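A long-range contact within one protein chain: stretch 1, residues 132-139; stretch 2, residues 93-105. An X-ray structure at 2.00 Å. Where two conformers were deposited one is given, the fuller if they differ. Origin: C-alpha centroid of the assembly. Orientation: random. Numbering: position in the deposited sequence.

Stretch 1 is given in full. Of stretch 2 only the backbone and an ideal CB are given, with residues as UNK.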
# COMPACT_ATOMS: atom_id res chain seq x y z
N THR A 132 1.63 6.35 -3.62
CA THR A 132 1.30 5.42 -2.55
C THR A 132 -0.08 4.81 -2.76
O THR A 132 -0.96 5.38 -3.44
CB THR A 132 1.28 6.10 -1.13
OG1 THR A 132 0.23 7.06 -1.09
CG2 THR A 132 2.60 6.79 -0.83
N ARG A 133 -0.28 3.66 -2.17
CA ARG A 133 -1.63 3.15 -2.05
C ARG A 133 -1.90 2.87 -0.56
O ARG A 133 -1.10 2.19 0.10
CB ARG A 133 -1.82 1.89 -2.87
CG ARG A 133 -3.17 1.27 -2.53
CD ARG A 133 -3.59 0.29 -3.49
NE ARG A 133 -3.94 0.84 -4.81
CZ ARG A 133 -4.10 0.05 -5.86
NH1 ARG A 133 -3.90 -1.27 -5.71
NH2 ARG A 133 -4.43 0.55 -7.05
N ASP A 134 -2.98 3.45 -0.05
CA ASP A 134 -3.36 3.32 1.35
C ASP A 134 -4.12 2.00 1.53
O ASP A 134 -5.08 1.73 0.80
CB ASP A 134 -4.22 4.53 1.76
CG ASP A 134 -3.39 5.82 1.95
OD1 ASP A 134 -2.15 5.73 1.97
OD2 ASP A 134 -3.98 6.93 2.09
N ILE A 135 -3.68 1.17 2.47
CA ILE A 135 -4.34 -0.12 2.72
C ILE A 135 -5.35 -0.00 3.86
O ILE A 135 -6.56 -0.24 3.68
CB ILE A 135 -3.34 -1.23 3.10
CG1 ILE A 135 -2.27 -1.45 2.04
CG2 ILE A 135 -4.06 -2.53 3.35
CD1 ILE A 135 -1.01 -2.15 2.57
N THR A 136 -4.86 0.34 5.04
CA THR A 136 -5.73 0.47 6.20
C THR A 136 -5.06 1.29 7.31
O THR A 136 -3.87 1.63 7.22
CB THR A 136 -6.18 -0.94 6.74
OG1 THR A 136 -7.27 -0.80 7.68
CG2 THR A 136 -5.02 -1.68 7.41
N THR A 137 -5.84 1.64 8.32
CA THR A 137 -5.33 2.28 9.53
C THR A 137 -5.73 1.40 10.71
O THR A 137 -6.89 0.99 10.81
CB THR A 137 -5.97 3.67 9.71
OG1 THR A 137 -5.71 4.46 8.54
CG2 THR A 137 -5.40 4.39 10.94
N ILE A 138 -4.79 1.11 11.59
CA ILE A 138 -5.03 0.18 12.69
C ILE A 138 -4.50 0.73 14.02
O ILE A 138 -3.39 1.30 14.09
CB ILE A 138 -4.37 -1.20 12.40
CG1 ILE A 138 -4.64 -2.19 13.53
CG2 ILE A 138 -2.88 -1.04 12.24
CD1 ILE A 138 -3.96 -3.55 13.31
N SER A 139 -5.28 0.56 15.09
CA SER A 139 -4.83 0.98 16.41
C SER A 139 -3.98 -0.13 17.03
O SER A 139 -4.49 -1.22 17.28
CB SER A 139 -6.01 1.31 17.34
OG SER A 139 -6.73 2.43 16.84
N UNK A 93 -10.94 4.08 -12.77
CA UNK A 93 -10.21 5.01 -11.88
C UNK A 93 -9.90 4.51 -10.47
O UNK A 93 -9.11 5.12 -9.75
CB UNK A 93 -11.02 6.30 -11.75
N UNK A 94 -10.46 3.37 -10.09
CA UNK A 94 -10.01 2.70 -8.89
C UNK A 94 -8.59 2.12 -9.02
O UNK A 94 -8.00 1.74 -8.04
CB UNK A 94 -11.00 1.59 -8.53
N UNK A 95 -8.06 2.05 -10.24
CA UNK A 95 -6.75 1.45 -10.46
C UNK A 95 -6.76 -0.08 -10.46
O UNK A 95 -7.81 -0.71 -10.45
CB UNK A 95 -5.78 1.95 -9.39
N UNK A 96 -5.57 -0.67 -10.46
CA UNK A 96 -5.46 -2.12 -10.44
C UNK A 96 -5.62 -2.62 -9.02
O UNK A 96 -4.94 -2.17 -8.10
CB UNK A 96 -4.12 -2.58 -11.03
N UNK A 97 -6.57 -3.53 -8.82
CA UNK A 97 -6.82 -4.02 -7.47
C UNK A 97 -5.68 -4.94 -7.12
O UNK A 97 -5.35 -5.82 -7.89
CB UNK A 97 -8.17 -4.73 -7.35
N UNK A 98 -5.07 -4.74 -5.95
CA UNK A 98 -3.97 -5.60 -5.50
C UNK A 98 -4.32 -6.26 -4.15
O UNK A 98 -4.33 -5.60 -3.12
CB UNK A 98 -2.68 -4.79 -5.38
N UNK A 99 -4.61 -7.57 -4.18
CA UNK A 99 -4.97 -8.31 -2.97
C UNK A 99 -3.73 -8.53 -2.15
O UNK A 99 -2.75 -9.07 -2.66
CB UNK A 99 -5.64 -9.64 -3.30
N UNK A 100 -3.78 -8.11 -0.89
CA UNK A 100 -2.67 -8.22 0.04
C UNK A 100 -3.24 -8.86 1.30
O UNK A 100 -4.26 -8.40 1.83
CB UNK A 100 -2.02 -6.86 0.33
N UNK A 101 -2.59 -9.91 1.77
CA UNK A 101 -3.01 -10.51 3.02
C UNK A 101 -2.05 -10.12 4.12
O UNK A 101 -0.83 -10.37 4.04
CB UNK A 101 -3.10 -12.03 2.89
N UNK A 102 -2.60 -9.49 5.15
CA UNK A 102 -1.81 -9.11 6.32
C UNK A 102 -2.19 -9.92 7.54
O UNK A 102 -3.35 -9.94 7.96
CB UNK A 102 -1.98 -7.62 6.62
N UNK A 103 -1.19 -10.59 8.11
CA UNK A 103 -1.36 -11.34 9.35
C UNK A 103 -0.51 -10.72 10.45
O UNK A 103 0.67 -10.47 10.24
CB UNK A 103 -0.99 -12.81 9.15
N UNK A 104 -1.10 -10.47 11.61
CA UNK A 104 -0.36 -9.87 12.72
C UNK A 104 -0.46 -10.71 14.00
O UNK A 104 -1.56 -10.98 14.49
CB UNK A 104 -0.88 -8.46 12.99
N UNK A 105 0.71 -11.10 14.53
CA UNK A 105 0.81 -11.69 15.86
C UNK A 105 1.43 -10.73 16.87
O UNK A 105 2.41 -10.04 16.56
CB UNK A 105 1.63 -12.98 15.80

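Two strands run the same way at 27°, their axes 10.1 Å apart at closest approach. That spacing is too wide for backbone pairing, so side chains must bridge the gap, and Arg133, Ile135 and Ile138 reach across from stretch 1.

Position 93 has nothing of stretch 1 near its CB, so the contact sets no rule; the residue is Cys93. At 94 the CB points sideways into open space. Small or polar residues would all do, and Asp94 is found, its backbone O lying 3.9 Å from Arg133 NH2.

Position 95 is stricter. Its phi of 78° favours glycine by itself, and an ideal CB would sit 3.0 Å from Arg133 NH2, too tight for comfort. Both arguments select the same residue, Gly95, which leaves room for the guanidinium.

At 96 the backbone does the work. Its carbonyl lies at the edge of the guanidinium, near its plane, and takes two hydrogen bonds: NH1 of Arg133 to O of 96 at 2.8 Å, and NH2 of Arg133 to the same O of 96 at 3.0 Å. A carbonyl is available whatever the side chain, and the CB points sideways, so many residues would suit. The deposited one is Thr96, with chi1 in the m well.

The CB of 97 points away, leaving the choice free as far as stretch 1 is concerned; it is Val97.

Position 98 turns its CB toward stretch 1, 3.7 Å from Arg133 NH1. A compact side chain could pack beside the arginine, whereas a long one would have to steer around it; valine, threonine or alanine are all plausible. Val98 brings CG2 to 3.5 Å from Arg133 NH1.

From here the strand alternates. Positions 99, 101, 103 and 105 are out of reach of stretch 1, which offers them no constraint; they hold Pro99, Lys101, Thr103 and His105.

Position 100 points toward Ile135, with its ideal CB 5.3 Å from Ile135 CD1. A medium apolar group fits that neighbourhood, and Ile100 is present, near Ile135 but without a close contact.

At 102 the CB again points toward stretch 1 but stops short of it, so an apolar chain with some length, such as isoleucine, leucine or methionine, is needed. Ile102 extends CD1 to 4.2 Å from Ile135 CG2.

Position 104 repeats the problem opposite the extended Ile138. Another reaching aliphatic is called for, and Ile104 answers tip to tip, its CD1 3.9 Å from Ile138 CD1.

Stretch 2, residues 93-105: CDGTVVPIKITIH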
# COMPACT_ATOMS: atom_id res chain seq x y z
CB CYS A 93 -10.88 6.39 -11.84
SG CYS A 93 -10.62 7.17 -13.46
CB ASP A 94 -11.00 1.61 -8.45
CG ASP A 94 -12.15 2.17 -7.59
OD1 ASP A 94 -12.10 3.37 -7.20
OD2 ASP A 94 -13.09 1.41 -7.31
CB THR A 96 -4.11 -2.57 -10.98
OG1 THR A 96 -4.03 -2.21 -12.36
CG2 THR A 96 -3.94 -4.09 -10.85
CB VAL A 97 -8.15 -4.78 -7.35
CG1 VAL A 97 -8.20 -5.52 -6.01
CG2 VAL A 97 -9.34 -3.82 -7.50
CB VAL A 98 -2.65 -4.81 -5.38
CG1 VAL A 98 -1.51 -5.71 -4.84
CG2 VAL A 98 -2.27 -4.19 -6.74
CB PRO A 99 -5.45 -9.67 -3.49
CG PRO A 99 -5.64 -9.49 -4.99
CD PRO A 99 -4.70 -8.40 -5.41
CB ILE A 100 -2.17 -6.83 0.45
CG1 ILE A 100 -1.63 -6.08 -0.77
CG2 ILE A 100 -1.10 -6.94 1.53
CD1 ILE A 100 -0.33 -6.61 -1.27
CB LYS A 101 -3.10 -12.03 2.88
CG LYS A 101 -3.67 -12.74 4.10
CD LYS A 101 -3.85 -14.23 3.80
CE LYS A 101 -3.63 -15.07 5.03
NZ LYS A 101 -3.84 -16.53 4.75
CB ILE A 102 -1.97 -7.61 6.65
CG1 ILE A 102 -1.50 -6.77 5.47
CG2 ILE A 102 -1.17 -7.22 7.91
CD1 ILE A 102 -1.86 -5.31 5.60
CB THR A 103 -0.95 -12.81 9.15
OG1 THR A 103 -1.66 -13.34 8.03
CG2 THR A 103 -1.29 -13.63 10.37
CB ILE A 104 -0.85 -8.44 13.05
CG1 ILE A 104 -0.84 -7.56 11.81
CG2 ILE A 104 0.03 -7.80 14.13
CD1 ILE A 104 -1.37 -6.16 12.07
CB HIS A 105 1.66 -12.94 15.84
CG HIS A 105 1.00 -14.10 15.17
ND1 HIS A 105 0.94 -14.23 13.80
CD2 HIS A 105 0.38 -15.19 15.68
CE1 HIS A 105 0.31 -15.35 13.49
NE2 HIS A 105 -0.04 -15.95 14.61
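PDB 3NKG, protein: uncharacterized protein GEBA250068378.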